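Local structure of cystathionine beta-lyase family protein, YNBB B.subtilis ortholog (Clostridium acetobutylicum, 3HVY) at residues L130-G135 with K140-L145; I105-F110 with G255-K260; I180-S185 with E201-I206. The protein probably acts as a pyridoxal-phosphate-dependent lyase of the methionine gamma-lyase family and is putatively involved in aluminium resistance. All blocks are in the same frame, centred on the assembly; numbering follows the deposited sequence.

Interaction 1: L130-G135 with K140-L145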
ATOM      1  N   LEU D 130       8.996  28.955  -8.467  1.00 40.10           N
ATOM      2  CA  LEU D 130       7.862  29.849  -8.225  1.00 39.31           C
ATOM      3  C   LEU D 130       7.579  30.804  -9.328  1.00 37.08           C
ATOM      4  O   LEU D 130       6.596  31.512  -9.274  1.00 39.36           O
ATOM      5  CB  LEU D 130       8.099  30.734  -7.005  1.00 41.35           C
ATOM      6  CG  LEU D 130       7.878  30.138  -5.646  1.00 48.87           C
ATOM      7  CD1 LEU D 130       7.545  31.341  -4.773  1.00 44.85           C
ATOM      8  CD2 LEU D 130       6.753  29.151  -5.701  1.00 45.84           C
ATOM      9  N   HIS D 131       8.447  30.868 -10.314  1.00 36.43           N
ATOM     10  CA  HIS D 131       8.336  31.899 -11.324  1.00 37.39           C
ATOM     11  C   HIS D 131       7.083  31.784 -12.140  1.00 34.89           C
ATOM     12  O   HIS D 131       6.467  32.797 -12.487  1.00 36.13           O
ATOM     13  CB  HIS D 131       9.603  31.946 -12.154  1.00 41.46           C
ATOM     14  CG  HIS D 131      10.807  32.384 -11.363  1.00 41.12           C
ATOM     15  ND1 HIS D 131      11.916  32.946 -11.948  1.00 46.44           N
ATOM     16  CD2 HIS D 131      11.049  32.380 -10.026  1.00 54.22           C
ATOM     17  CE1 HIS D 131      12.809  33.229 -11.012  1.00 51.42           C
ATOM     18  NE2 HIS D 131      12.297  32.921  -9.833  1.00 48.13           N
ATOM     19  N   ASP D 132       6.670  30.559 -12.419  1.00 34.76           N
ATOM     20  CA  ASP D 132       5.399  30.348 -13.154  1.00 34.44           C
ATOM     21  C   ASP D 132       4.164  30.558 -12.279  1.00 31.68           C
ATOM     22  O   ASP D 132       3.129  30.995 -12.801  1.00 33.00           O
ATOM     23  CB  ASP D 132       5.364  28.970 -13.812  1.00 36.57           C
ATOM     24  CG  ASP D 132       6.196  28.905 -15.127  1.00 40.19           C
ATOM     25  OD1 ASP D 132       6.452  29.945 -15.771  1.00 47.77           O
ATOM     26  OD2 ASP D 132       6.549  27.792 -15.540  1.00 43.35           O
ATOM     27  N   ILE D 133       4.270  30.246 -10.972  1.00 30.62           N
ATOM     28  CA  ILE D 133       3.179  30.559  -9.992  1.00 31.64           C
ATOM     29  C   ILE D 133       2.859  32.067 -10.024  1.00 30.86           C
ATOM     30  O   ILE D 133       1.727  32.469 -10.203  1.00 33.29           O
ATOM     31  CB  ILE D 133       3.503  30.069  -8.572  1.00 32.49           C
ATOM     32  CG1 ILE D 133       3.332  28.551  -8.521  1.00 31.75           C
ATOM     33  CG2 ILE D 133       2.571  30.739  -7.476  1.00 33.75           C
ATOM     34  CD1 ILE D 133       3.996  27.853  -7.362  1.00 40.66           C
ATOM     35  N   ILE D 134       3.897  32.885  -9.946  1.00 31.30           N
ATOM     36  CA  ILE D 134       3.790  34.347  -9.992  1.00 31.07           C
ATOM     37  C   ILE D 134       3.347  34.840 -11.394  1.00 31.85           C
ATOM     38  O   ILE D 134       2.481  35.712 -11.518  1.00 32.12           O
ATOM     39  CB  ILE D 134       5.136  34.988  -9.570  1.00 29.07           C
ATOM     40  CG1 ILE D 134       5.381  34.663  -8.094  1.00 29.50           C
ATOM     41  CG2 ILE D 134       5.118  36.486  -9.877  1.00 31.33           C
ATOM     42  CD1 ILE D 134       6.816  34.601  -7.639  1.00 34.51           C
ATOM     43  N   GLY D 135       3.939  34.264 -12.432  1.00 33.89           N
ATOM     44  CA  GLY D 135       3.637  34.628 -13.825  1.00 35.73           C
ATOM     45  C   GLY D 135       4.676  35.597 -14.341  1.00 38.72           C
ATOM     46  O   GLY D 135       4.367  36.709 -14.746  1.00 42.16           O
ATOM     47  N   LYS D 140       3.890  32.885 -21.809  1.00 49.44           N
ATOM     48  CA  LYS D 140       3.366  31.573 -21.431  1.00 50.93           C
ATOM     49  C   LYS D 140       1.977  31.706 -20.800  1.00 48.89           C
ATOM     50  O   LYS D 140       1.699  32.649 -20.051  1.00 52.45           O
ATOM     51  CB  LYS D 140       4.288  30.905 -20.403  1.00 50.70           C
ATOM     52  CG  LYS D 140       5.717  30.696 -20.859  1.00 55.99           C
ATOM     53  CD  LYS D 140       6.636  30.301 -19.699  1.00 65.05           C
ATOM     54  CE  LYS D 140       6.414  28.859 -19.268  1.00 67.62           C
ATOM     55  NZ  LYS D 140       7.379  28.427 -18.202  1.00 72.50           N
ATOM     56  N   LYS D 141       1.106  30.762 -21.112  1.00 43.51           N
ATOM     57  CA  LYS D 141      -0.206  30.700 -20.502  1.00 39.22           C
ATOM     58  C   LYS D 141      -0.139  29.499 -19.616  1.00 35.83           C
ATOM     59  O   LYS D 141      -0.172  28.372 -20.088  1.00 34.58           O
ATOM     60  CB  LYS D 141      -1.272  30.563 -21.565  1.00 39.43           C
ATOM     61  CG  LYS D 141      -2.676  30.479 -21.036  1.00 40.76           C
ATOM     62  CD  LYS D 141      -3.666  30.533 -22.177  1.00 40.13           C
ATOM     63  CE  LYS D 141      -5.055  30.627 -21.628  1.00 43.96           C
ATOM     64  NZ  LYS D 141      -6.066  30.745 -22.719  1.00 32.09           N
ATOM     65  N   VAL D 142       0.046  29.752 -18.322  1.00 33.65           N
ATOM     66  CA  VAL D 142       0.192  28.694 -17.368  1.00 32.10           C
ATOM     67  C   VAL D 142      -0.739  28.815 -16.150  1.00 33.10           C
ATOM     68  O   VAL D 142      -0.592  28.052 -15.211  1.00 32.95           O
ATOM     69  CB  VAL D 142       1.657  28.566 -16.881  1.00 32.84           C
ATOM     70  CG1 VAL D 142       2.586  28.165 -18.028  1.00 33.00           C
ATOM     71  CG2 VAL D 142       2.100  29.877 -16.220  1.00 25.28           C
ATOM     72  N   GLY D 143      -1.709  29.724 -16.202  1.00 33.85           N
ATOM     73  CA  GLY D 143      -2.630  29.940 -15.089  1.00 33.91           C
ATOM     74  C   GLY D 143      -1.987  30.552 -13.863  1.00 32.18           C
ATOM     75  O   GLY D 143      -2.331  30.228 -12.714  1.00 29.18           O
ATOM     76  N   SER D 144      -1.073  31.478 -14.111  1.00 31.75           N
ATOM     77  CA  SER D 144      -0.352  32.133 -13.041  1.00 29.72           C
ATOM     78  C   SER D 144      -1.216  33.148 -12.331  1.00 27.79           C
ATOM     79  O   SER D 144      -2.256  33.593 -12.856  1.00 31.78           O
ATOM     80  CB  SER D 144       0.847  32.864 -13.630  1.00 30.63           C
ATOM     81  OG  SER D 144       0.361  33.947 -14.397  1.00 27.43           O
ATOM     82  N   LEU D 145      -0.742  33.556 -11.155  1.00 29.94           N
ATOM     83  CA  LEU D 145      -1.337  34.651 -10.396  1.00 29.38           C
ATOM     84  C   LEU D 145      -1.570  35.877 -11.270  1.00 29.87           C
ATOM     85  O   LEU D 145      -2.630  36.476 -11.252  1.00 35.80           O
ATOM     86  CB  LEU D 145      -0.442  35.009  -9.214  1.00 29.26           C
ATOM     87  CG  LEU D 145      -0.444  33.981  -8.056  1.00 30.44           C
ATOM     88  CD1 LEU D 145       0.786  34.228  -7.117  1.00 25.89           C
ATOM     89  CD2 LEU D 145      -1.781  34.016  -7.341  1.00 27.04           C
TER
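S144 presses its CB against the bare CA of G135 at 3.3 Å, tighter than an ordinary carbon-carbon contact. This close fit lies at the end of the short helix 131-134, which closes in a Schellman motif. G135, with positive phi, is its C-prime residue, and the N of M136 turns back to the O of H131. Having no side chain, G135 lets the returning chain come directly against the helix end. The S144 hydroxyl, set between its own backbone N and carbonyl carbon (chi1 69°), is bonded to the N of E147 just beyond the contact. One backbone bond joins the segments: L145 N donates to I133 O at 2.9 Å, with a nearly straight N-H...O angle of 170°. Around that carbonyl, CG2 of I133 and CD1 of L145 meet at 3.9 Å as the two side chains run side by side, and both residues also pack on F110 of helix 101-111. V142 adds its CG2 alongside the D132 carbonyl, 3.7 Å from D132 O, while P274 of the second subunit touches V142 and V273 of that subunit touches I133. The contact thus ties a helix end to the following loop beside the subunit interface. At its exposed margin K140, its chain bent at chi3 (74°), crosses D132 at about a right angle and forms a salt bridge. K140 NZ bonds weakly to D132 OD1 and more firmly to the syn lone pair of D132 OD2, at 2.9 Å.

Interaction 2: I105-F110 with G255-K260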
ATOM      1  N   ILE D 105       3.284  25.570  -1.458  1.00 32.43           N
ATOM      2  CA  ILE D 105       3.576  26.997  -1.440  1.00 30.88           C
ATOM      3  C   ILE D 105       2.619  27.731  -2.366  1.00 31.49           C
ATOM      4  O   ILE D 105       1.935  28.663  -1.950  1.00 30.79           O
ATOM      5  CB  ILE D 105       5.065  27.295  -1.792  1.00 31.40           C
ATOM      6  CG1 ILE D 105       5.997  26.796  -0.656  1.00 33.06           C
ATOM      7  CG2 ILE D 105       5.283  28.821  -2.048  1.00 27.82           C
ATOM      8  CD1 ILE D 105       7.383  26.582  -1.099  1.00 36.88           C
ATOM      9  N   GLY D 106       2.518  27.260  -3.597  1.00 31.77           N
ATOM     10  CA  GLY D 106       1.556  27.802  -4.557  1.00 31.50           C
ATOM     11  C   GLY D 106       0.111  27.838  -4.081  1.00 33.18           C
ATOM     12  O   GLY D 106      -0.581  28.825  -4.308  1.00 31.00           O
ATOM     13  N   ALA D 107      -0.352  26.767  -3.438  1.00 31.33           N
ATOM     14  CA  ALA D 107      -1.716  26.691  -2.953  1.00 28.69           C
ATOM     15  C   ALA D 107      -1.933  27.759  -1.851  1.00 30.69           C
ATOM     16  O   ALA D 107      -3.005  28.363  -1.753  1.00 30.28           O
ATOM     17  CB  ALA D 107      -2.010  25.286  -2.425  1.00 27.70           C
ATOM     18  N   ALA D 108      -0.926  27.960  -0.999  1.00 33.16           N
ATOM     19  CA  ALA D 108      -1.001  28.961   0.065  1.00 33.22           C
ATOM     20  C   ALA D 108      -1.127  30.365  -0.543  1.00 29.91           C
ATOM     21  O   ALA D 108      -1.903  31.170  -0.057  1.00 30.47           O
ATOM     22  CB  ALA D 108       0.183  28.877   1.009  1.00 29.51           C
ATOM     23  N   LEU D 109      -0.419  30.625  -1.651  1.00 31.16           N
ATOM     24  CA  LEU D 109      -0.493  31.899  -2.323  1.00 32.51           C
ATOM     25  C   LEU D 109      -1.807  32.091  -3.079  1.00 32.44           C
ATOM     26  O   LEU D 109      -2.531  33.052  -2.811  1.00 33.31           O
ATOM     27  CB  LEU D 109       0.706  32.093  -3.250  1.00 32.75           C
ATOM     28  CG  LEU D 109       2.083  32.061  -2.536  1.00 30.10           C
ATOM     29  CD1 LEU D 109       3.240  31.938  -3.572  1.00 28.04           C
ATOM     30  CD2 LEU D 109       2.191  33.286  -1.631  1.00 30.04           C
ATOM     31  N   PHE D 110      -2.132  31.171  -3.992  1.00 30.21           N
ATOM     32  CA  PHE D 110      -3.362  31.268  -4.761  1.00 27.68           C
ATOM     33  C   PHE D 110      -4.554  31.423  -3.853  1.00 28.23           C
ATOM     34  O   PHE D 110      -5.380  32.289  -4.049  1.00 30.78           O
ATOM     35  CB  PHE D 110      -3.581  30.070  -5.678  1.00 28.37           C
ATOM     36  CG  PHE D 110      -2.987  30.232  -7.032  1.00 32.53           C
ATOM     37  CD1 PHE D 110      -3.630  30.987  -7.991  1.00 34.15           C
ATOM     38  CD2 PHE D 110      -1.783  29.620  -7.358  1.00 35.25           C
ATOM     39  CE1 PHE D 110      -3.072  31.173  -9.272  1.00 34.49           C
ATOM     40  CE2 PHE D 110      -1.209  29.821  -8.644  1.00 38.39           C
ATOM     41  CZ  PHE D 110      -1.873  30.587  -9.589  1.00 32.66           C
ATOM     42  N   GLY D 255       2.924  17.421   1.344  1.00 35.59           N
ATOM     43  CA  GLY D 255       3.254  18.782   1.754  1.00 32.91           C
ATOM     44  C   GLY D 255       2.364  19.204   2.914  1.00 32.14           C
ATOM     45  O   GLY D 255       1.414  18.492   3.273  1.00 29.35           O
ATOM     46  N   TYR D 256       2.672  20.371   3.482  1.00 31.41           N
ATOM     47  CA  TYR D 256       1.907  20.911   4.563  1.00 30.11           C
ATOM     48  C   TYR D 256       1.720  22.422   4.379  1.00 31.50           C
ATOM     49  O   TYR D 256       2.524  23.090   3.721  1.00 27.54           O
ATOM     50  CB  TYR D 256       2.539  20.574   5.918  1.00 30.84           C
ATOM     51  CG  TYR D 256       3.802  21.362   6.242  1.00 29.57           C
ATOM     52  CD1 TYR D 256       5.052  20.890   5.862  1.00 28.22           C
ATOM     53  CD2 TYR D 256       3.724  22.592   6.920  1.00 33.69           C
ATOM     54  CE1 TYR D 256       6.198  21.636   6.127  1.00 26.57           C
ATOM     55  CE2 TYR D 256       4.874  23.341   7.179  1.00 33.10           C
ATOM     56  CZ  TYR D 256       6.107  22.846   6.793  1.00 30.80           C
ATOM     57  OH  TYR D 256       7.280  23.539   7.032  1.00 29.41           O
ATOM     58  N   ILE D 257       0.610  22.907   4.927  1.00 29.83           N
ATOM     59  CA  ILE D 257       0.320  24.310   5.089  1.00 29.04           C
ATOM     60  C   ILE D 257      -0.133  24.491   6.527  1.00 29.65           C
ATOM     61  O   ILE D 257      -0.879  23.681   7.034  1.00 31.93           O
ATOM     62  CB  ILE D 257      -0.758  24.808   4.139  1.00 30.37           C
ATOM     63  CG1 ILE D 257      -0.302  24.628   2.718  1.00 31.18           C
ATOM     64  CG2 ILE D 257      -1.123  26.338   4.492  1.00 28.24           C
ATOM     65  CD1 ILE D 257      -1.306  25.059   1.648  1.00 27.77           C
ATOM     66  N   ALA D 258       0.374  25.516   7.202  1.00 30.58           N
ATOM     67  CA  ALA D 258       0.070  25.757   8.607  1.00 29.20           C
ATOM     68  C   ALA D 258      -0.025  27.249   8.866  1.00 31.05           C
ATOM     69  O   ALA D 258       0.696  28.062   8.282  1.00 30.21           O
ATOM     70  CB  ALA D 258       1.116  25.156   9.531  1.00 30.21           C
ATOM     71  N   GLY D 259      -0.908  27.601   9.785  1.00 30.24           N
ATOM     72  CA  GLY D 259      -1.140  29.005  10.115  1.00 28.79           C
ATOM     73  C   GLY D 259      -2.516  29.300  10.686  1.00 26.76           C
ATOM     74  O   GLY D 259      -3.173  28.439  11.280  1.00 26.80           O
ATOM     75  N   LYS D 260      -2.949  30.540  10.509  1.00 28.77           N
ATOM     76  CA  LYS D 260      -4.254  30.958  10.923  1.00 30.31           C
ATOM     77  C   LYS D 260      -5.294  30.174  10.174  1.00 29.62           C
ATOM     78  O   LYS D 260      -5.149  29.948   8.997  1.00 30.94           O
ATOM     79  CB  LYS D 260      -4.425  32.486  10.693  1.00 31.41           C
ATOM     80  CG  LYS D 260      -3.405  33.241  11.562  1.00 36.85           C
ATOM     81  CD  LYS D 260      -3.849  34.505  12.154  1.00 53.99           C
ATOM     82  CE  LYS D 260      -2.769  35.068  13.112  1.00 61.03           C
ATOM     83  NZ  LYS D 260      -3.000  34.755  14.571  1.00 60.17           N
TER
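I257 carries its CG1 anti to the carbonyl carbon (chi1 -61°) and then runs straight on (chi2 179°), a fully extended branch that delivers the terminal CD1 to A107 and A108 on helix 101-111. That methyl carries the whole contact from the strand side. It lies 4.1 Å from A107 CB and equally far from A108 CB, and comes down to 3.9 Å from the backbone N of A108, so it rests over the helix backbone between two successive methyls. With alanine at both helix positions, the main chains come close, A108 CA and I257 CA being 7.0 Å apart. The arrangement is helix-on-sheet packing in the large domain of a type I pyridoxal-phosphate enzyme. Strand 255-259 is the antiparallel member of the seven-stranded mixed sheet, lying between strands 91-95 and 237-241. Neighbours close the same apolar layer: I237 touches both I257 and A108, F216 packs on A108, and A267 of helix 261-271 meets I257. The adjoining Y256 instead directs its hydroxyl to E223 and N219. Between the two segments there is neither a hydrogen bond nor a salt bridge. The chemistry is dispersion and burial of methyl groups, which implies that shape and spacing, with no directional bond, set how the helix lies against this strand.

Interaction 3: I180-S185 with E201-I206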
ATOM      1  N   ILE D 180       2.699  39.296   1.981  1.00 28.02           N
ATOM      2  CA  ILE D 180       4.142  39.415   1.949  1.00 27.81           C
ATOM      3  C   ILE D 180       4.698  37.988   2.024  1.00 29.67           C
ATOM      4  O   ILE D 180       4.316  37.174   2.909  1.00 29.13           O
ATOM      5  CB  ILE D 180       4.640  40.279   3.123  1.00 30.39           C
ATOM      6  CG1 ILE D 180       4.351  41.762   2.817  1.00 30.02           C
ATOM      7  CG2 ILE D 180       6.118  40.044   3.438  1.00 28.27           C
ATOM      8  CD1 ILE D 180       4.813  42.700   3.873  1.00 27.27           C
ATOM      9  N   HIS D 181       5.575  37.712   1.076  1.00 27.39           N
ATOM     10  CA  HIS D 181       6.240  36.436   0.926  1.00 29.89           C
ATOM     11  C   HIS D 181       7.704  36.517   1.371  1.00 29.45           C
ATOM     12  O   HIS D 181       8.469  37.334   0.858  1.00 29.74           O
ATOM     13  CB  HIS D 181       6.091  36.009  -0.533  1.00 28.52           C
ATOM     14  CG  HIS D 181       7.073  34.962  -0.971  1.00 30.92           C
ATOM     15  ND1 HIS D 181       8.014  35.206  -1.943  1.00 31.19           N
ATOM     16  CD2 HIS D 181       7.280  33.693  -0.554  1.00 34.43           C
ATOM     17  CE1 HIS D 181       8.748  34.118  -2.115  1.00 36.12           C
ATOM     18  NE2 HIS D 181       8.344  33.197  -1.257  1.00 29.18           N
ATOM     19  N   ILE D 182       8.043  35.726   2.392  1.00 29.04           N
ATOM     20  CA  ILE D 182       9.412  35.596   2.887  1.00 29.10           C
ATOM     21  C   ILE D 182       9.864  34.171   2.531  1.00 29.48           C
ATOM     22  O   ILE D 182       9.159  33.218   2.778  1.00 31.96           O
ATOM     23  CB  ILE D 182       9.492  35.799   4.401  1.00 31.48           C
ATOM     24  CG1 ILE D 182       8.980  37.212   4.760  1.00 32.22           C
ATOM     25  CG2 ILE D 182      10.927  35.531   4.936  1.00 30.05           C
ATOM     26  CD1 ILE D 182       8.908  37.529   6.272  1.00 30.14           C
ATOM     27  N   GLN D 183      11.026  34.043   1.921  1.00 28.49           N
ATOM     28  CA  GLN D 183      11.664  32.710   1.713  1.00 30.47           C
ATOM     29  C   GLN D 183      12.750  32.505   2.812  1.00 30.51           C
ATOM     30  O   GLN D 183      13.711  33.268   2.898  1.00 32.66           O
ATOM     31  CB  GLN D 183      12.287  32.710   0.340  1.00 30.72           C
ATOM     32  CG  GLN D 183      12.835  31.389  -0.114  1.00 34.09           C
ATOM     33  CD  GLN D 183      13.250  31.435  -1.566  1.00 41.63           C
ATOM     34  OE1 GLN D 183      12.443  31.778  -2.446  1.00 41.02           O
ATOM     35  NE2 GLN D 183      14.515  31.071  -1.843  1.00 37.44           N
ATOM     36  N   ARG D 184      12.596  31.485   3.646  1.00 29.67           N
ATOM     37  CA  ARG D 184      13.551  31.226   4.726  1.00 30.41           C
ATOM     38  C   ARG D 184      14.906  30.740   4.190  1.00 32.54           C
ATOM     39  O   ARG D 184      15.957  31.297   4.513  1.00 31.07           O
ATOM     40  CB  ARG D 184      12.952  30.214   5.698  1.00 27.79           C
ATOM     41  CG  ARG D 184      13.862  29.818   6.837  1.00 29.30           C
ATOM     42  CD  ARG D 184      13.081  28.931   7.851  1.00 30.27           C
ATOM     43  NE  ARG D 184      13.940  28.507   8.925  1.00 31.13           N
ATOM     44  CZ  ARG D 184      13.548  27.730   9.938  1.00 31.85           C
ATOM     45  NH1 ARG D 184      12.298  27.276  10.013  1.00 29.96           N
ATOM     46  NH2 ARG D 184      14.420  27.388  10.857  1.00 31.01           N
ATOM     47  N   SER D 185      14.869  29.695   3.364  1.00 33.11           N
ATOM     48  CA  SER D 185      16.076  29.130   2.766  1.00 36.67           C
ATOM     49  C   SER D 185      16.500  29.874   1.486  1.00 36.63           C
ATOM     50  O   SER D 185      15.690  30.094   0.591  1.00 35.22           O
ATOM     51  CB  SER D 185      15.831  27.645   2.469  1.00 37.53           C
ATOM     52  OG  SER D 185      16.988  27.024   1.978  1.00 38.59           O
ATOM     53  N   GLU D 201      12.391  39.889  13.450  1.00 33.13           N
ATOM     54  CA  GLU D 201      12.580  41.336  13.340  1.00 35.26           C
ATOM     55  C   GLU D 201      11.950  41.931  12.089  1.00 34.78           C
ATOM     56  O   GLU D 201      11.442  43.038  12.127  1.00 32.56           O
ATOM     57  CB  GLU D 201      14.066  41.689  13.380  1.00 37.98           C
ATOM     58  CG  GLU D 201      14.656  41.407  14.722  1.00 49.69           C
ATOM     59  CD  GLU D 201      13.897  42.136  15.860  1.00 65.92           C
ATOM     60  OE1 GLU D 201      13.714  43.376  15.739  1.00 53.40           O
ATOM     61  OE2 GLU D 201      13.472  41.465  16.848  1.00 69.88           O
ATOM     62  N   ILE D 202      12.012  41.212  10.985  1.00 31.63           N
ATOM     63  CA  ILE D 202      11.344  41.626   9.774  1.00 32.51           C
ATOM     64  C   ILE D 202       9.848  41.772  10.047  1.00 33.57           C
ATOM     65  O   ILE D 202       9.207  42.779   9.664  1.00 32.97           O
ATOM     66  CB  ILE D 202      11.619  40.602   8.646  1.00 31.44           C
ATOM     67  CG1 ILE D 202      13.084  40.734   8.178  1.00 34.35           C
ATOM     68  CG2 ILE D 202      10.678  40.801   7.478  1.00 27.54           C
ATOM     69  CD1 ILE D 202      13.643  39.503   7.435  1.00 26.46           C
ATOM     70  N   ILE D 203       9.289  40.791  10.744  1.00 32.18           N
ATOM     71  CA  ILE D 203       7.839  40.787  10.969  1.00 31.94           C
ATOM     72  C   ILE D 203       7.460  41.910  11.928  1.00 32.21           C
ATOM     73  O   ILE D 203       6.502  42.620  11.689  1.00 30.54           O
ATOM     74  CB  ILE D 203       7.320  39.415  11.451  1.00 30.02           C
ATOM     75  CG1 ILE D 203       7.538  38.379  10.344  1.00 28.32           C
ATOM     76  CG2 ILE D 203       5.839  39.518  11.812  1.00 33.58           C
ATOM     77  CD1 ILE D 203       7.061  36.939  10.613  1.00 27.36           C
ATOM     78  N   LYS D 204       8.245  42.061  12.991  1.00 31.98           N
ATOM     79  CA  LYS D 204       8.064  43.132  13.977  1.00 36.01           C
ATOM     80  C   LYS D 204       8.094  44.475  13.270  1.00 33.47           C
ATOM     81  O   LYS D 204       7.296  45.352  13.576  1.00 36.59           O
ATOM     82  CB  LYS D 204       9.154  43.012  15.054  1.00 37.30           C
ATOM     83  CG  LYS D 204       8.917  43.757  16.306  1.00 53.56           C
ATOM     84  CD  LYS D 204       9.836  43.344  17.459  1.00 61.41           C
ATOM     85  CE  LYS D 204       9.698  44.425  18.598  1.00 71.95           C
ATOM     86  NZ  LYS D 204      10.385  44.102  19.906  1.00 75.77           N
ATOM     87  N   SER D 205       8.967  44.651  12.286  1.00 32.98           N
ATOM     88  CA  SER D 205       8.954  45.894  11.517  1.00 33.65           C
ATOM     89  C   SER D 205       7.715  46.054  10.674  1.00 34.35           C
ATOM     90  O   SER D 205       7.198  47.160  10.547  1.00 35.95           O
ATOM     91  CB  SER D 205      10.149  45.992  10.560  1.00 35.71           C
ATOM     92  OG  SER D 205      11.337  46.161  11.288  1.00 34.80           O
ATOM     93  N   ILE D 206       7.289  44.978  10.016  1.00 35.88           N
ATOM     94  CA  ILE D 206       6.064  45.024   9.235  1.00 33.03           C
ATOM     95  C   ILE D 206       4.901  45.435  10.157  1.00 34.92           C
ATOM     96  O   ILE D 206       4.101  46.290   9.794  1.00 33.90           O
ATOM     97  CB  ILE D 206       5.783  43.682   8.520  1.00 34.43           C
ATOM     98  CG1 ILE D 206       6.775  43.482   7.373  1.00 29.90           C
ATOM     99  CG2 ILE D 206       4.304  43.580   7.965  1.00 27.72           C
ATOM    100  CD1 ILE D 206       6.884  42.027   6.941  1.00 26.49           C
TER
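Strand 180-183 and helix 201-206 run nearly antiparallel, their directions 168° apart and their axes 11.5 Å from one another at closest approach. The spacing is matched along the pair: the CA atoms of I180 and I206, and likewise those of I182 and I202, stand 9.4 Å apart. Residues two apart on one face of the strand therefore meet residues four apart, about one turn, on the helix. This is the packing of a beta-alpha-beta unit, in which helix 196-207 connects strands 177-183 and 214-218 and lies against the sheet they belong to. The interface consists of isoleucines, and the two pairs meet differently. I180 and I206 reach toward each other tip to tip, with I180 CD1 3.8 Å from I206 CD1. I182 and I202 instead slide past in opposite directions, so that the end methyl of one meets a branch methyl of the other, I182 CD1 lying 3.9 Å from I202 CG2. On I202 that branch stands anti to the backbone N, the ethyl arm taking the place beside the N (chi1 -72°). I203 joins from the flank, its CG1 4.4 Å from I182 CD1. No hydrogen bond crosses between the segments, and all five touching residues are buried. Helix 164-173 borders the layer through L171, which touches I180 and I206. On strand 214-218, V215 packs on I182 and I203, while V217 reaches I182; the backbones of I180 and I182 bond to that same strand.

Interaction 2 closes the longest loop of the three, and interactions 1 and 3 follow one another inside it. Interactions 2 and 3 have centres about 16 Å apart and reach the same seven-stranded sheet from opposite faces: A108 packs on F216 of strand 214-218, whereas I182 and I203 pack on its neighbour V215. Helices 101-111 and 196-207 thus sandwich the sheet. Interaction 1 packs against helix 101-111, farther from the centre of the chain, its centre about 17 Å from that of interaction 2; F110 CZ meets G143 O at 3.2 Å. It also touches interaction 3, about 23 Å away between centres, through L130 and H181. Interactions 1 and 2 touch the second subunit; interaction 3 touches no other chain.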